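Esterase (Rhizomucor miehei CAU432, PDB 4WY8) hydrolyses carboxylic ester bonds as a fungal carboxylesterase of the alpha/beta hydrolase fold, probably through a catalytic triad. Local coordinates at residues 7-11 against 296-302; 60-66 against 133-138; 170-174 against 185-190. All blocks are in the same frame, centred on the assembly; numbering follows the deposited sequence.

Contact 1. Residues 7-11 against 296-302; sequences LKPYC and LATLSPT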
loop_
_atom_site.group_PDB
_atom_site.type_symbol
_atom_site.label_atom_id
_atom_site.label_comp_id
_atom_site.label_asym_id
_atom_site.label_seq_id
_atom_site.Cartn_x
_atom_site.Cartn_y
_atom_site.Cartn_z
ATOM N N LEU A 7 8.860 -15.025 4.694
ATOM C CA LEU A 7 9.552 -13.751 4.675
ATOM C C LEU A 7 10.239 -13.562 3.340
ATOM O O LEU A 7 10.623 -14.537 2.685
ATOM C CB LEU A 7 10.593 -13.658 5.791
ATOM C CG LEU A 7 10.006 -13.675 7.198
ATOM C CD1 LEU A 7 11.142 -13.607 8.210
ATOM C CD2 LEU A 7 9.000 -12.546 7.374
ATOM N N LYS A 8 10.388 -12.304 2.941
ATOM C CA LYS A 8 11.245 -11.965 1.820
ATOM C C LYS A 8 12.708 -12.134 2.242
ATOM O O LYS A 8 13.040 -11.996 3.423
ATOM C CB LYS A 8 10.959 -10.528 1.343
ATOM C CG LYS A 8 9.472 -10.299 1.076
ATOM C CD LYS A 8 9.222 -9.236 0.027
ATOM C CE LYS A 8 7.722 -9.054 -0.174
ATOM N NZ LYS A 8 7.324 -7.653 -0.548
ATOM N N PRO A 9 13.582 -12.452 1.272
ATOM C CA PRO A 9 15.016 -12.703 1.485
ATOM C C PRO A 9 15.729 -11.696 2.409
ATOM O O PRO A 9 16.399 -12.108 3.356
ATOM C CB PRO A 9 15.593 -12.641 0.057
ATOM C CG PRO A 9 14.360 -12.663 -0.900
ATOM C CD PRO A 9 13.150 -12.918 -0.057
ATOM N N TYR A 10 15.607 -10.404 2.137
ATOM C CA TYR A 10 16.277 -9.391 2.952
ATOM C C TYR A 10 15.866 -9.500 4.426
ATOM O O TYR A 10 16.724 -9.542 5.333
ATOM C CB TYR A 10 15.952 -8.000 2.395
ATOM C CG TYR A 10 16.620 -6.820 3.074
ATOM C CD1 TYR A 10 17.610 -6.084 2.422
ATOM C CD2 TYR A 10 16.217 -6.400 4.340
ATOM C CE1 TYR A 10 18.199 -4.976 3.024
ATOM C CE2 TYR A 10 16.804 -5.304 4.957
ATOM C CZ TYR A 10 17.788 -4.592 4.293
ATOM O OH TYR A 10 18.355 -3.502 4.913
ATOM N N CYS A 11 14.550 -9.573 4.646
ATOM C CA CYS A 11 13.960 -9.609 5.983
ATOM C C CYS A 11 14.301 -10.912 6.702
ATOM O O CYS A 11 14.504 -10.925 7.923
ATOM C CB CYS A 11 12.434 -9.420 5.890
ATOM S SG CYS A 11 11.892 -7.686 5.556
ATOM N N LEU A 296 17.985 0.773 9.547
ATOM C CA LEU A 296 19.204 0.051 9.200
ATOM C C LEU A 296 20.065 0.859 8.221
ATOM O O LEU A 296 19.641 1.914 7.704
ATOM C CB LEU A 296 18.852 -1.314 8.611
ATOM C CG LEU A 296 17.924 -2.164 9.504
ATOM C CD1 LEU A 296 17.514 -3.448 8.808
ATOM C CD2 LEU A 296 18.545 -2.482 10.880
ATOM N N ALA A 297 21.276 0.372 7.967
ATOM C CA ALA A 297 22.217 1.109 7.115
ATOM C C ALA A 297 21.748 1.123 5.671
ATOM O O ALA A 297 22.020 2.077 4.919
ATOM C CB ALA A 297 23.614 0.504 7.226
ATOM N N THR A 298 21.038 0.060 5.294
ATOM C CA THR A 298 20.493 -0.093 3.944
ATOM C C THR A 298 18.968 -0.167 3.975
ATOM O O THR A 298 18.354 -0.255 5.036
ATOM C CB THR A 298 21.004 -1.358 3.276
ATOM O OG1 THR A 298 20.722 -2.463 4.149
ATOM C CG2 THR A 298 22.512 -1.275 3.045
ATOM N N LEU A 299 18.364 -0.184 2.799
ATOM C CA LEU A 299 16.915 -0.226 2.682
ATOM C C LEU A 299 16.480 -1.409 1.838
ATOM O O LEU A 299 16.869 -1.498 0.679
ATOM C CB LEU A 299 16.414 1.088 2.068
ATOM C CG LEU A 299 14.900 1.228 1.955
ATOM C CD1 LEU A 299 14.275 1.234 3.350
ATOM C CD2 LEU A 299 14.572 2.513 1.201
ATOM N N SER A 300 15.655 -2.293 2.402
ATOM C CA SER A 300 15.197 -3.477 1.672
ATOM C C SER A 300 14.372 -3.059 0.456
ATOM O O SER A 300 13.870 -1.941 0.409
ATOM C CB SER A 300 14.368 -4.402 2.574
ATOM O OG SER A 300 13.064 -3.915 2.826
ATOM N N PRO A 301 14.269 -3.941 -0.553
ATOM C CA PRO A 301 13.409 -3.626 -1.705
ATOM C C PRO A 301 11.969 -3.254 -1.282
ATOM O O PRO A 301 11.396 -2.248 -1.758
ATOM C CB PRO A 301 13.433 -4.925 -2.521
ATOM C CG PRO A 301 14.766 -5.576 -2.152
ATOM C CD PRO A 301 14.980 -5.229 -0.709
ATOM N N THR A 302 11.395 -4.034 -0.368
ATOM C CA THR A 302 10.045 -3.730 0.063
ATOM C C THR A 302 10.010 -2.414 0.830
ATOM O O THR A 302 9.033 -1.667 0.730
ATOM C CB THR A 302 9.447 -4.815 0.945
ATOM O OG1 THR A 302 9.689 -6.106 0.364
ATOM C CG2 THR A 302 7.936 -4.576 1.082
#
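Tyr10, in the first turn of the N-terminal helix 9-17, lies across the loop that leads into the C-terminal helix 301-322, and so brings the two ends of the alpha/beta hydrolase chain together. The helix at residues 9-17 precedes the central sheet in sequence, consistent with the N-terminal helices that precede the sheet in related esterases.

Ser300 CB sits over the centre of one face of the Tyr10 ring in a CH-pi contact, 3.3 Å from the ring centroid and 15° off the ring normal. The methylene is presented to the ring because Ser300 OG is turned away into its capping role: with chi1 at 75°, OG stands between the backbone N and the carbonyl carbon and accepts from the N of Gly303, closing the start of helix 301-322. Around the same ring, Pro301 CD approaches Tyr10 CD1 obliquely at 4.2 Å, while Leu296 CD1 lies near the ring plane at the hydroxyl end, 4.0 Å from Tyr10 OH.

Two side-chain hydrogen bonds frame this packing. At the far end of the ring, Tyr10 OH and Thr298 OG1 are 2.7 Å apart, a short bond in which either hydroxyl could donate. The anti placement of Tyr10 CG relative to the backbone N (chi1 -177°) extends the phenol toward this partner. At the other end Lys8, the N-cap residue of helix 9-17, meets Thr302 at about a right angle. Its ammonium group also donates to the carbonyl O of Val281 of the second subunit, tying this junction to the dimer interface. Within the chain, Lys8 NZ donates to Thr302 OG1 over 3.0 Å, and Thr302 CG2 lies 3.5 Å from the same nitrogen.

Contact 2. Residues 60-66 against 133-138; sequences RKNGSKI and EECLDA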
loop_
_atom_site.group_PDB
_atom_site.type_symbol
_atom_site.label_atom_id
_atom_site.label_comp_id
_atom_site.label_asym_id
_atom_site.label_seq_id
_atom_site.Cartn_x
_atom_site.Cartn_y
_atom_site.Cartn_z
ATOM N N ARG A 60 13.814 26.732 24.029
ATOM C CA ARG A 60 12.592 26.978 24.792
ATOM C C ARG A 60 12.774 28.097 25.814
ATOM O O ARG A 60 13.822 28.752 25.870
ATOM C CB ARG A 60 12.068 25.709 25.484
ATOM C CG ARG A 60 11.661 24.611 24.522
ATOM C CD ARG A 60 10.889 23.489 25.224
ATOM N NE ARG A 60 11.740 22.351 25.569
ATOM C CZ ARG A 60 11.301 21.108 25.759
ATOM N NH1 ARG A 60 10.010 20.816 25.640
ATOM N NH2 ARG A 60 12.162 20.148 26.069
ATOM N N LYS A 61 11.729 28.300 26.613
ATOM C CA LYS A 61 11.576 29.494 27.436
ATOM C C LYS A 61 12.614 29.600 28.544
ATOM O O LYS A 61 13.157 30.675 28.812
ATOM C CB LYS A 61 10.169 29.462 28.032
ATOM C CG LYS A 61 9.489 30.786 28.244
ATOM C CD LYS A 61 8.341 30.600 29.218
ATOM C CE LYS A 61 7.292 31.677 29.028
ATOM N NZ LYS A 61 5.938 31.082 28.832
ATOM N N ASN A 62 12.941 28.457 29.129
ATOM C CA ASN A 62 13.807 28.414 30.291
ATOM C C ASN A 62 15.288 28.303 29.961
ATOM O O ASN A 62 16.142 28.530 30.822
ATOM C CB ASN A 62 13.385 27.251 31.179
ATOM C CG ASN A 62 13.337 25.937 30.425
ATOM O OD1 ASN A 62 13.905 25.804 29.339
ATOM N ND2 ASN A 62 12.697 24.946 31.017
ATOM N N GLY A 63 15.591 27.919 28.726
ATOM C CA GLY A 63 16.967 27.861 28.278
ATOM C C GLY A 63 17.285 26.488 27.738
ATOM O O GLY A 63 18.414 26.222 27.333
ATOM N N SER A 64 16.274 25.625 27.692
ATOM C CA SER A 64 16.487 24.260 27.230
ATOM C C SER A 64 16.394 24.215 25.702
ATOM O O SER A 64 15.857 25.132 25.067
ATOM C CB SER A 64 15.484 23.295 27.884
ATOM O OG SER A 64 14.148 23.641 27.580
ATOM N N LYS A 65 16.955 23.165 25.120
ATOM C CA LYS A 65 17.040 23.054 23.673
ATOM C C LYS A 65 16.411 21.792 23.100
ATOM O O LYS A 65 16.436 20.727 23.715
ATOM C CB LYS A 65 18.502 23.145 23.214
ATOM C CG LYS A 65 19.179 24.489 23.490
ATOM C CD LYS A 65 20.689 24.408 23.231
ATOM C CE LYS A 65 21.407 25.755 23.380
ATOM N NZ LYS A 65 20.847 26.863 22.535
ATOM N N ILE A 66 15.776 21.952 21.946
ATOM C CA ILE A 66 15.390 20.822 21.115
ATOM C C ILE A 66 16.281 20.857 19.881
ATOM O O ILE A 66 16.411 21.898 19.217
ATOM C CB ILE A 66 13.903 20.860 20.748
ATOM C CG1 ILE A 66 13.072 20.848 22.026
ATOM C CG2 ILE A 66 13.518 19.650 19.940
ATOM C CD1 ILE A 66 11.638 21.191 21.816
ATOM N N GLU A 133 6.601 15.684 24.721
ATOM C CA GLU A 133 6.538 17.125 24.857
ATOM C C GLU A 133 7.572 17.823 23.974
ATOM O O GLU A 133 7.288 18.892 23.398
ATOM C CB GLU A 133 6.702 17.473 26.331
ATOM C CG GLU A 133 5.467 17.035 27.122
ATOM C CD GLU A 133 5.632 17.189 28.620
ATOM O OE1 GLU A 133 4.719 16.747 29.365
ATOM O OE2 GLU A 133 6.655 17.771 29.049
ATOM N N GLU A 134 8.765 17.238 23.852
ATOM C CA GLU A 134 9.730 17.784 22.892
ATOM C C GLU A 134 9.177 17.747 21.458
ATOM O O GLU A 134 9.320 18.719 20.700
ATOM C CB GLU A 134 11.060 17.029 22.953
ATOM C CG GLU A 134 11.866 17.301 24.234
ATOM C CD GLU A 134 13.011 16.312 24.462
ATOM O OE1 GLU A 134 13.054 15.257 23.782
ATOM O OE2 GLU A 134 13.875 16.589 25.326
ATOM N N CYS A 135 8.539 16.633 21.088
ATOM C CA CYS A 135 8.053 16.460 19.717
ATOM C C CYS A 135 6.905 17.413 19.392
ATOM O O CYS A 135 6.848 18.013 18.290
ATOM C CB CYS A 135 7.615 15.004 19.476
ATOM S SG CYS A 135 9.004 13.807 19.553
ATOM N N LEU A 136 5.998 17.549 20.355
ATOM C CA LEU A 136 4.891 18.476 20.226
ATOM C C LEU A 136 5.444 19.878 20.096
ATOM O O LEU A 136 5.061 20.616 19.196
ATOM C CB LEU A 136 3.948 18.361 21.429
ATOM C CG LEU A 136 2.807 19.377 21.463
ATOM C CD1 LEU A 136 1.763 19.181 20.330
ATOM C CD2 LEU A 136 2.134 19.308 22.828
ATOM N N ASP A 137 6.401 20.223 20.947
ATOM C CA ASP A 137 7.027 21.539 20.851
ATOM C C ASP A 137 7.675 21.788 19.481
ATOM O O ASP A 137 7.657 22.914 18.962
ATOM C CB ASP A 137 8.087 21.708 21.933
ATOM C CG ASP A 137 7.501 22.106 23.279
ATOM O OD1 ASP A 137 6.303 22.471 23.338
ATOM O OD2 ASP A 137 8.259 22.067 24.278
ATOM N N ALA A 138 8.280 20.752 18.914
ATOM C CA ALA A 138 8.880 20.863 17.582
ATOM C C ALA A 138 7.838 21.112 16.483
ATOM O O ALA A 138 8.026 21.973 15.623
ATOM C CB ALA A 138 9.675 19.623 17.268
#
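Ile66 drives its CD1 methyl against helix 130-143, where it rests 3.6 Å from Asp137 CB and equally near the carbonyl O of Glu134. This is the close-packed side of the contact: Ile66 is buried, its side chain crosses that of Asp137 at about a right angle, and Val118 of the neighbouring strand meets both Ile66 and Ala138. Buried Glu134 belongs here too, its CG 3.4 Å from Arg60 NH2 and its carboxylate engaged through OE2 by Ser121. Ile66 CD1 also faces one side of the Arg60 guanidinium, over its centre and 3.9 Å from its plane. Such a helix laid on the strands of a central sheet is a basic element of the alpha/beta hydrolase fold; here the strand is 65-73, near the antiparallel margin of that sheet.

Toward solvent the contact thins to a charged pair and a turn. Arg60 bends at chi3 (-98°), bringing NH1 to Asp137 OD2 in a bent salt bridge; the 2.5 Å separation is unusually short and its exact length doubtful. Asp137 OD2 is met on its anti side, somewhat out of the carboxylate plane, which stands 89° from the guanidinium plane. Farther out, Asn62 OD1 accepts from both Ser64 N (2.9 Å), which makes an Asx turn, and Ser64 OG; a weak bond runs from Arg60 NE to that hydroxyl.

Contact 3. Residues 170-174 against 185-190; sequences SAVVC and IKGQVL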
loop_
_atom_site.group_PDB
_atom_site.type_symbol
_atom_site.label_atom_id
_atom_site.label_comp_id
_atom_site.label_asym_id
_atom_site.label_seq_id
_atom_site.Cartn_x
_atom_site.Cartn_y
_atom_site.Cartn_z
ATOM N N SER A 170 4.128 9.944 16.841
ATOM C CA SER A 170 3.311 10.650 15.852
ATOM C C SER A 170 1.831 10.620 16.262
ATOM O O SER A 170 1.141 11.667 16.280
ATOM C CB SER A 170 3.504 10.040 14.449
ATOM O OG SER A 170 4.859 10.158 14.033
ATOM N N ALA A 171 1.338 9.423 16.581
ATOM C CA ALA A 171 -0.071 9.261 16.959
ATOM C C ALA A 171 -0.465 10.151 18.161
ATOM O O ALA A 171 -1.501 10.887 18.150
ATOM C CB ALA A 171 -0.360 7.798 17.265
ATOM N N VAL A 172 0.349 10.076 19.207
ATOM C CA VAL A 172 -0.008 10.784 20.438
ATOM C C VAL A 172 0.262 12.297 20.346
ATOM O O VAL A 172 -0.410 13.082 21.000
ATOM C CB VAL A 172 0.704 10.172 21.661
ATOM C CG1 VAL A 172 0.242 8.747 21.845
ATOM C CG2 VAL A 172 2.245 10.230 21.515
ATOM N N VAL A 173 1.241 12.710 19.540
ATOM C CA VAL A 173 1.401 14.131 19.262
ATOM C C VAL A 173 0.137 14.635 18.545
ATOM O O VAL A 173 -0.335 15.738 18.825
ATOM C CB VAL A 173 2.650 14.431 18.417
ATOM C CG1 VAL A 173 2.482 15.737 17.645
ATOM C CG2 VAL A 173 3.877 14.491 19.299
ATOM N N CYS A 174 -0.431 13.827 17.646
ATOM C CA CYS A 174 -1.704 14.238 17.031
ATOM C C CYS A 174 -2.839 14.390 18.060
ATOM O O CYS A 174 -3.507 15.453 18.098
ATOM C CB CYS A 174 -2.128 13.252 15.939
ATOM S SG CYS A 174 -1.127 13.428 14.442
ATOM N N ILE A 185 -1.512 20.086 12.190
ATOM C CA ILE A 185 -1.030 18.850 11.571
ATOM C C ILE A 185 -2.018 18.366 10.520
ATOM O O ILE A 185 -3.178 18.116 10.839
ATOM C CB ILE A 185 -0.824 17.720 12.625
ATOM C CG1 ILE A 185 0.159 18.149 13.717
ATOM C CG2 ILE A 185 -0.315 16.454 11.970
ATOM C CD1 ILE A 185 0.247 17.147 14.852
ATOM N N LYS A 186 -1.571 18.239 9.268
ATOM C CA LYS A 186 -2.463 17.872 8.173
ATOM C C LYS A 186 -2.510 16.402 7.818
ATOM O O LYS A 186 -3.316 15.980 6.967
ATOM C CB LYS A 186 -2.086 18.658 6.901
ATOM C CG LYS A 186 -1.877 20.145 7.136
ATOM C CD LYS A 186 -3.147 20.787 7.712
ATOM C CE LYS A 186 -2.913 22.273 8.023
ATOM N NZ LYS A 186 -4.082 22.899 8.719
ATOM N N GLY A 187 -1.622 15.616 8.405
ATOM C CA GLY A 187 -1.564 14.203 8.077
ATOM C C GLY A 187 -0.642 13.499 9.039
ATOM O O GLY A 187 0.312 14.090 9.558
ATOM N N GLN A 188 -0.919 12.227 9.286
ATOM C CA GLN A 188 -0.052 11.458 10.157
ATOM C C GLN A 188 0.272 10.154 9.441
ATOM O O GLN A 188 -0.624 9.518 8.873
ATOM C CB GLN A 188 -0.723 11.211 11.524
ATOM C CG GLN A 188 -2.009 10.415 11.454
ATOM C CD GLN A 188 -2.720 10.277 12.805
ATOM O OE1 GLN A 188 -2.099 9.916 13.811
ATOM N NE2 GLN A 188 -4.048 10.509 12.817
ATOM N N VAL A 189 1.554 9.791 9.409
ATOM C CA VAL A 189 1.978 8.503 8.843
ATOM C C VAL A 189 2.537 7.600 9.917
ATOM O O VAL A 189 3.599 7.907 10.503
ATOM C CB VAL A 189 3.060 8.654 7.750
ATOM C CG1 VAL A 189 3.514 7.271 7.259
ATOM C CG2 VAL A 189 2.567 9.554 6.597
ATOM N N LEU A 190 1.845 6.488 10.173
ATOM C CA LEU A 190 2.244 5.582 11.255
ATOM C C LEU A 190 2.797 4.266 10.700
ATOM O O LEU A 190 2.065 3.436 10.163
ATOM C CB LEU A 190 1.066 5.293 12.197
ATOM C CG LEU A 190 0.198 6.447 12.715
ATOM C CD1 LEU A 190 -0.862 5.907 13.684
ATOM C CD2 LEU A 190 1.023 7.534 13.380
HETATM O O HOH W 1 -3.407 9.476 15.977
#
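Cys174 and Gln188 meet inside a beta-alpha-beta unit of the alpha/beta hydrolase fold, in which helix 165-179 follows strand 159-163 and returns to strand 188-191. The short helix and strand segments run roughly antiparallel (148°), the axes approaching to 8.8 Å. Cys174 SG is anti to its own carbonyl carbon (chi1 -74°), which directs the sulfur onto the strand, 3.7 Å from Gln188 CB.

Gln188 has the less common first torsion, chi1 62°, with CG wedged between the backbone N and the carbonyl carbon; the chain then runs out extended, carrying its amide toward the helix, beside Ala171 and Cys174. There OE1 lies 3.8 Å from Ala171 CA, while NE2 donates to the carbonyl O of Pro251.

On one flank of this pair, Ile185 CD1 touches both Val173 CG1, at 3.8 Å, and the Cys174 sulfur. On the other, both methyls of Leu190 rest against Ala171, and CD2 also packs 3.7 Å from Ser170 CB. The hydroxyl of Ser170 is bonded to the carbonyl O of Gly166, part of the probable nucleophile elbow, so this packing lies next to that turn. No direct hydrogen bond crosses between the segments; instead a water donates to Ala171 O at 3.2 Å and to Gln188 OE1 at 2.6 Å.

Contact 1 closes almost the whole chain into one loop, and contacts 2 and 3 follow in series within it. Contacts 2 and 3 have centres 18 Å apart and share the central sheet: their helices, 130-143 and 165-179, touch where Val173 CG2 packs 3.8 Å from Cys135 CB. Together they fasten helices to the antiparallel margin and the parallel middle of that sheet. Contact 1 lies on the opposite side of the chain's centre, with its centre about 35 Å from that of contact 2 and 26 Å from that of contact 3. It joins the chain's end regions next to the second subunit, while the helix of contact 3 follows the probable nucleophile elbow in the chain.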